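Alpha-L-rhamnosidase (Klebsiella oxytoca, PDB 4XHC) hydrolyses terminal alpha-L-rhamnose residues from rhamnosides as a two-domain glycoside hydrolase of family GH78. Local coordinates at residues F302-L316 and A371-L385. Numbering follows the deposited sequence.
Sequences FDYSLFFVDVLYNYL and AQGVLIYCLQRAIWL. With RAM (alpha-L-rhamnopyranose), chain C.
L385 is a knob set into a hole formed by V309, L312, Y313 and L316, its CD1 lying 4.0 Å from V309 CG1. On the other helix, V309, which lines that hole, sets CG1 against C378 O and A382 N; with this methyl anti to the backbone N (chi1 179°), the valine reaches the partner helix where the two backbones run close. C378 lies against both L306 and F307: its SG is 3.9 Å from L306 CB and meets the F307 ring obliquely. V374 CG1 continues this apolar seam, touching D303 CB and F307 CE1, while L306 CD1 packs on L375 and the F302 ring turns its edge to A371 O and L375 CB.

A polar flank runs beside it. D310 OD1 and R381 NE, 3.6 Å apart, make a long salt bridge of charges alone, since the oxygen stands well out of the guanidinium plane. That plane is fixed instead by R381 NH1, which donates to Y377 O at 3.0 Å, and by the Y377 ring against one face. D310 OD2 lies at the Y377 ring edge and forms a salt bridge with R251. Farther along, W384 CE3 sits over one face of the Y313 ring, 3.6 Å from Y313 CZ.

D303 is held by the backbone N-H groups of F358 and I359, and next to it Y304 OH donates to rhamnose O4 at 2.6 Å. The axes of 302-316 and 371-385 approach to 8.6 Å at 37°, so that the two helices pack side by side in the six-hairpin glycosidase domain, an (alpha/alpha)6 barrel, with Y304 reaching its sugar pocket.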
# COMPACT_ATOMS: atom_id res chain seq x y z
N PHE A 302 -26.40 21.47 19.44
CA PHE A 302 -27.49 21.74 20.37
C PHE A 302 -28.32 20.49 20.66
O PHE A 302 -28.57 20.17 21.82
CB PHE A 302 -28.36 22.84 19.78
CG PHE A 302 -29.50 23.29 20.66
CD1 PHE A 302 -29.30 24.24 21.65
CD2 PHE A 302 -30.79 22.82 20.44
CE1 PHE A 302 -30.36 24.70 22.43
CE2 PHE A 302 -31.85 23.26 21.21
CZ PHE A 302 -31.63 24.20 22.21
N ASP A 303 -28.71 19.77 19.61
CA ASP A 303 -29.62 18.63 19.77
C ASP A 303 -28.93 17.40 20.35
O ASP A 303 -29.46 16.77 21.26
CB ASP A 303 -30.39 18.28 18.46
CG ASP A 303 -29.48 18.04 17.25
OD1 ASP A 303 -28.34 18.55 17.20
OD2 ASP A 303 -29.96 17.37 16.30
N TYR A 304 -27.74 17.08 19.84
CA TYR A 304 -26.97 15.94 20.34
C TYR A 304 -26.59 16.08 21.81
O TYR A 304 -26.59 15.09 22.55
CB TYR A 304 -25.72 15.73 19.48
CG TYR A 304 -25.97 15.01 18.17
CD1 TYR A 304 -27.22 15.06 17.56
CD2 TYR A 304 -24.96 14.31 17.54
CE1 TYR A 304 -27.45 14.41 16.37
CE2 TYR A 304 -25.18 13.67 16.34
CZ TYR A 304 -26.43 13.73 15.76
OH TYR A 304 -26.69 13.09 14.58
N SER A 305 -26.29 17.30 22.24
CA SER A 305 -26.04 17.56 23.66
C SER A 305 -27.28 17.23 24.51
O SER A 305 -27.19 16.48 25.47
CB SER A 305 -25.62 19.02 23.89
OG SER A 305 -25.86 19.40 25.23
N LEU A 306 -28.42 17.78 24.12
CA LEU A 306 -29.67 17.50 24.82
C LEU A 306 -30.06 16.03 24.81
O LEU A 306 -30.74 15.57 25.72
CB LEU A 306 -30.81 18.32 24.22
CG LEU A 306 -30.81 19.79 24.59
CD1 LEU A 306 -31.61 20.61 23.59
CD2 LEU A 306 -31.33 20.00 26.01
N PHE A 307 -29.64 15.28 23.79
CA PHE A 307 -29.99 13.87 23.69
C PHE A 307 -29.30 13.03 24.76
O PHE A 307 -29.74 11.92 25.04
CB PHE A 307 -29.67 13.29 22.30
CG PHE A 307 -30.59 13.77 21.20
CD1 PHE A 307 -31.93 14.05 21.43
CD2 PHE A 307 -30.11 13.89 19.90
CE1 PHE A 307 -32.75 14.48 20.40
CE2 PHE A 307 -30.93 14.31 18.87
CZ PHE A 307 -32.25 14.60 19.11
N PHE A 308 -28.24 13.56 25.36
CA PHE A 308 -27.66 12.90 26.52
C PHE A 308 -28.73 12.62 27.57
O PHE A 308 -28.75 11.55 28.19
CB PHE A 308 -26.55 13.76 27.13
CG PHE A 308 -25.77 13.05 28.21
CD1 PHE A 308 -24.66 12.29 27.89
CD2 PHE A 308 -26.15 13.14 29.54
CE1 PHE A 308 -23.94 11.63 28.87
CE2 PHE A 308 -25.44 12.49 30.53
CZ PHE A 308 -24.33 11.74 30.20
N VAL A 309 -29.65 13.56 27.74
CA VAL A 309 -30.72 13.40 28.72
C VAL A 309 -31.61 12.23 28.34
O VAL A 309 -31.94 11.40 29.21
CB VAL A 309 -31.60 14.65 28.84
CG1 VAL A 309 -32.72 14.43 29.85
CG2 VAL A 309 -30.76 15.86 29.22
N ASP A 310 -32.02 12.15 27.07
CA ASP A 310 -32.96 11.11 26.67
C ASP A 310 -32.30 9.73 26.69
O ASP A 310 -32.95 8.74 27.06
CB ASP A 310 -33.61 11.41 25.31
CG ASP A 310 -34.84 10.52 25.02
OD1 ASP A 310 -35.72 10.32 25.90
OD2 ASP A 310 -34.93 10.01 23.89
N VAL A 311 -31.02 9.65 26.33
CA VAL A 311 -30.31 8.38 26.41
C VAL A 311 -30.22 7.89 27.86
O VAL A 311 -30.42 6.70 28.12
CB VAL A 311 -28.88 8.45 25.81
CG1 VAL A 311 -28.17 7.12 25.99
CG2 VAL A 311 -28.95 8.82 24.34
N LEU A 312 -29.92 8.80 28.78
CA LEU A 312 -29.84 8.44 30.20
C LEU A 312 -31.19 7.99 30.73
O LEU A 312 -31.27 7.00 31.46
CB LEU A 312 -29.32 9.62 31.03
CG LEU A 312 -29.00 9.34 32.51
CD1 LEU A 312 -27.97 8.24 32.67
CD2 LEU A 312 -28.50 10.61 33.19
N TYR A 313 -32.25 8.69 30.34
CA TYR A 313 -33.60 8.32 30.74
C TYR A 313 -33.99 6.92 30.20
O TYR A 313 -34.46 6.08 30.98
CB TYR A 313 -34.62 9.39 30.32
CG TYR A 313 -36.06 8.95 30.50
CD1 TYR A 313 -36.62 8.88 31.77
CD2 TYR A 313 -36.84 8.57 29.41
CE1 TYR A 313 -37.93 8.45 31.95
CE2 TYR A 313 -38.15 8.15 29.57
CZ TYR A 313 -38.69 8.09 30.84
OH TYR A 313 -39.97 7.65 31.01
N ASN A 314 -33.76 6.67 28.91
CA ASN A 314 -34.09 5.35 28.30
C ASN A 314 -33.26 4.20 28.89
O ASN A 314 -33.75 3.07 29.00
CB ASN A 314 -33.89 5.36 26.77
CG ASN A 314 -34.83 6.32 26.04
OD1 ASN A 314 -35.97 6.53 26.44
ND2 ASN A 314 -34.34 6.90 24.95
N TYR A 315 -32.01 4.51 29.27
CA TYR A 315 -31.10 3.54 29.89
C TYR A 315 -31.57 3.14 31.29
O TYR A 315 -31.48 1.96 31.66
CB TYR A 315 -29.66 4.08 29.97
CG TYR A 315 -28.74 3.18 30.78
CD1 TYR A 315 -28.24 1.99 30.25
CD2 TYR A 315 -28.39 3.51 32.09
CE1 TYR A 315 -27.41 1.16 31.00
CE2 TYR A 315 -27.56 2.68 32.84
CZ TYR A 315 -27.08 1.51 32.30
OH TYR A 315 -26.26 0.68 33.04
N LEU A 316 -32.06 4.11 32.05
CA LEU A 316 -32.64 3.83 33.35
C LEU A 316 -33.88 2.94 33.22
O LEU A 316 -34.00 1.96 33.96
CB LEU A 316 -32.99 5.14 34.07
CG LEU A 316 -33.60 5.00 35.47
CD1 LEU A 316 -32.66 4.25 36.40
CD2 LEU A 316 -33.96 6.37 36.03
N ALA A 371 -35.48 22.60 16.53
CA ALA A 371 -34.68 22.77 17.75
C ALA A 371 -35.54 23.11 18.97
O ALA A 371 -35.30 22.60 20.06
CB ALA A 371 -33.63 23.84 17.53
N GLN A 372 -36.54 23.96 18.79
CA GLN A 372 -37.48 24.26 19.86
C GLN A 372 -38.14 22.98 20.35
O GLN A 372 -38.30 22.77 21.55
CB GLN A 372 -38.54 25.25 19.36
CG GLN A 372 -39.55 25.71 20.41
CD GLN A 372 -39.03 26.81 21.33
OE1 GLN A 372 -37.98 27.39 21.10
NE2 GLN A 372 -39.82 27.14 22.34
N GLY A 373 -38.54 22.12 19.41
CA GLY A 373 -39.18 20.85 19.74
C GLY A 373 -38.23 19.90 20.46
O GLY A 373 -38.63 19.18 21.36
N VAL A 374 -36.97 19.89 20.06
CA VAL A 374 -36.02 19.00 20.70
C VAL A 374 -35.80 19.44 22.15
O VAL A 374 -35.70 18.61 23.05
CB VAL A 374 -34.69 18.93 19.92
CG1 VAL A 374 -33.61 18.23 20.74
CG2 VAL A 374 -34.91 18.19 18.60
N LEU A 375 -35.74 20.75 22.37
CA LEU A 375 -35.57 21.28 23.70
C LEU A 375 -36.72 20.87 24.61
O LEU A 375 -36.51 20.41 25.73
CB LEU A 375 -35.47 22.81 23.64
CG LEU A 375 -35.34 23.54 24.98
CD1 LEU A 375 -34.15 23.00 25.76
CD2 LEU A 375 -35.21 25.03 24.75
N ILE A 376 -37.94 21.05 24.12
CA ILE A 376 -39.14 20.71 24.90
C ILE A 376 -39.23 19.21 25.15
O ILE A 376 -39.64 18.77 26.23
CB ILE A 376 -40.41 21.19 24.17
CG1 ILE A 376 -40.45 22.72 24.14
CG2 ILE A 376 -41.67 20.65 24.86
CD1 ILE A 376 -41.48 23.30 23.20
N TYR A 377 -38.85 18.41 24.16
CA TYR A 377 -38.84 16.96 24.28
C TYR A 377 -37.88 16.50 25.38
O TYR A 377 -38.23 15.64 26.19
CB TYR A 377 -38.44 16.32 22.93
CG TYR A 377 -38.48 14.81 22.92
CD1 TYR A 377 -37.36 14.07 23.27
CD2 TYR A 377 -39.63 14.12 22.55
CE1 TYR A 377 -37.39 12.69 23.27
CE2 TYR A 377 -39.67 12.74 22.54
CZ TYR A 377 -38.54 12.03 22.90
OH TYR A 377 -38.55 10.66 22.90
N CYS A 378 -36.69 17.09 25.39
CA CYS A 378 -35.63 16.67 26.32
C CYS A 378 -35.80 17.28 27.72
O CYS A 378 -35.49 16.64 28.73
CB CYS A 378 -34.25 16.95 25.72
SG CYS A 378 -33.84 15.86 24.30
N LEU A 379 -36.35 18.48 27.79
CA LEU A 379 -36.73 19.05 29.09
C LEU A 379 -37.72 18.15 29.82
O LEU A 379 -37.59 17.92 31.01
CB LEU A 379 -37.31 20.44 28.91
CG LEU A 379 -37.59 21.20 30.19
CD1 LEU A 379 -36.34 21.33 31.03
CD2 LEU A 379 -38.15 22.57 29.87
N GLN A 380 -38.71 17.63 29.10
CA GLN A 380 -39.69 16.70 29.68
C GLN A 380 -39.01 15.49 30.34
O GLN A 380 -39.42 15.08 31.42
CB GLN A 380 -40.66 16.23 28.59
CG GLN A 380 -41.76 15.26 29.03
CD GLN A 380 -42.71 15.86 30.04
OE1 GLN A 380 -43.78 16.35 29.68
NE2 GLN A 380 -42.33 15.83 31.30
N ARG A 381 -38.00 14.94 29.70
CA ARG A 381 -37.27 13.81 30.27
C ARG A 381 -36.39 14.25 31.43
O ARG A 381 -36.21 13.49 32.38
CB ARG A 381 -36.42 13.08 29.21
CG ARG A 381 -37.18 12.03 28.42
CD ARG A 381 -37.94 12.66 27.28
NE ARG A 381 -38.95 11.76 26.72
CZ ARG A 381 -39.98 12.16 25.97
NH1 ARG A 381 -40.15 13.44 25.67
NH2 ARG A 381 -40.85 11.27 25.52
N ALA A 382 -35.83 15.45 31.34
CA ALA A 382 -35.09 16.02 32.48
C ALA A 382 -35.98 16.17 33.73
O ALA A 382 -35.50 16.05 34.85
CB ALA A 382 -34.48 17.36 32.09
N ILE A 383 -37.27 16.43 33.54
CA ILE A 383 -38.21 16.52 34.65
C ILE A 383 -38.40 15.14 35.27
O ILE A 383 -38.38 15.00 36.50
CB ILE A 383 -39.57 17.07 34.20
CG1 ILE A 383 -39.44 18.55 33.84
CG2 ILE A 383 -40.63 16.92 35.29
CD1 ILE A 383 -40.59 19.07 33.01
N TRP A 384 -38.58 14.12 34.44
CA TRP A 384 -38.79 12.78 34.96
C TRP A 384 -37.58 12.31 35.76
O TRP A 384 -37.73 11.66 36.81
CB TRP A 384 -39.16 11.81 33.82
CG TRP A 384 -40.52 12.08 33.23
CD1 TRP A 384 -41.61 12.60 33.87
CD2 TRP A 384 -40.95 11.80 31.89
NE1 TRP A 384 -42.68 12.67 33.01
CE2 TRP A 384 -42.30 12.18 31.79
CE3 TRP A 384 -40.31 11.25 30.76
CZ2 TRP A 384 -43.04 12.05 30.60
CZ3 TRP A 384 -41.05 11.12 29.58
CH2 TRP A 384 -42.40 11.52 29.51
N LEU A 385 -36.39 12.65 35.28
CA LEU A 385 -35.16 12.33 36.01
C LEU A 385 -35.05 13.16 37.29
O LEU A 385 -34.69 12.64 38.35
CB LEU A 385 -33.93 12.57 35.13
CG LEU A 385 -33.69 11.56 33.99
CD1 LEU A 385 -32.60 12.07 33.06
CD2 LEU A 385 -33.31 10.19 34.54
C1 RAM C . -22.53 12.49 9.96
C2 RAM C . -23.01 11.06 10.16
C3 RAM C . -23.43 10.83 11.60
C4 RAM C . -24.20 12.03 12.10
C5 RAM C . -23.26 13.22 12.18
C6 RAM C . -23.94 14.54 11.93
O1 RAM C . -21.42 12.46 9.15
O2 RAM C . -24.15 10.91 9.32
O3 RAM C . -24.23 9.65 11.71
O4 RAM C . -24.73 11.78 13.39
O5 RAM C . -22.19 13.08 11.21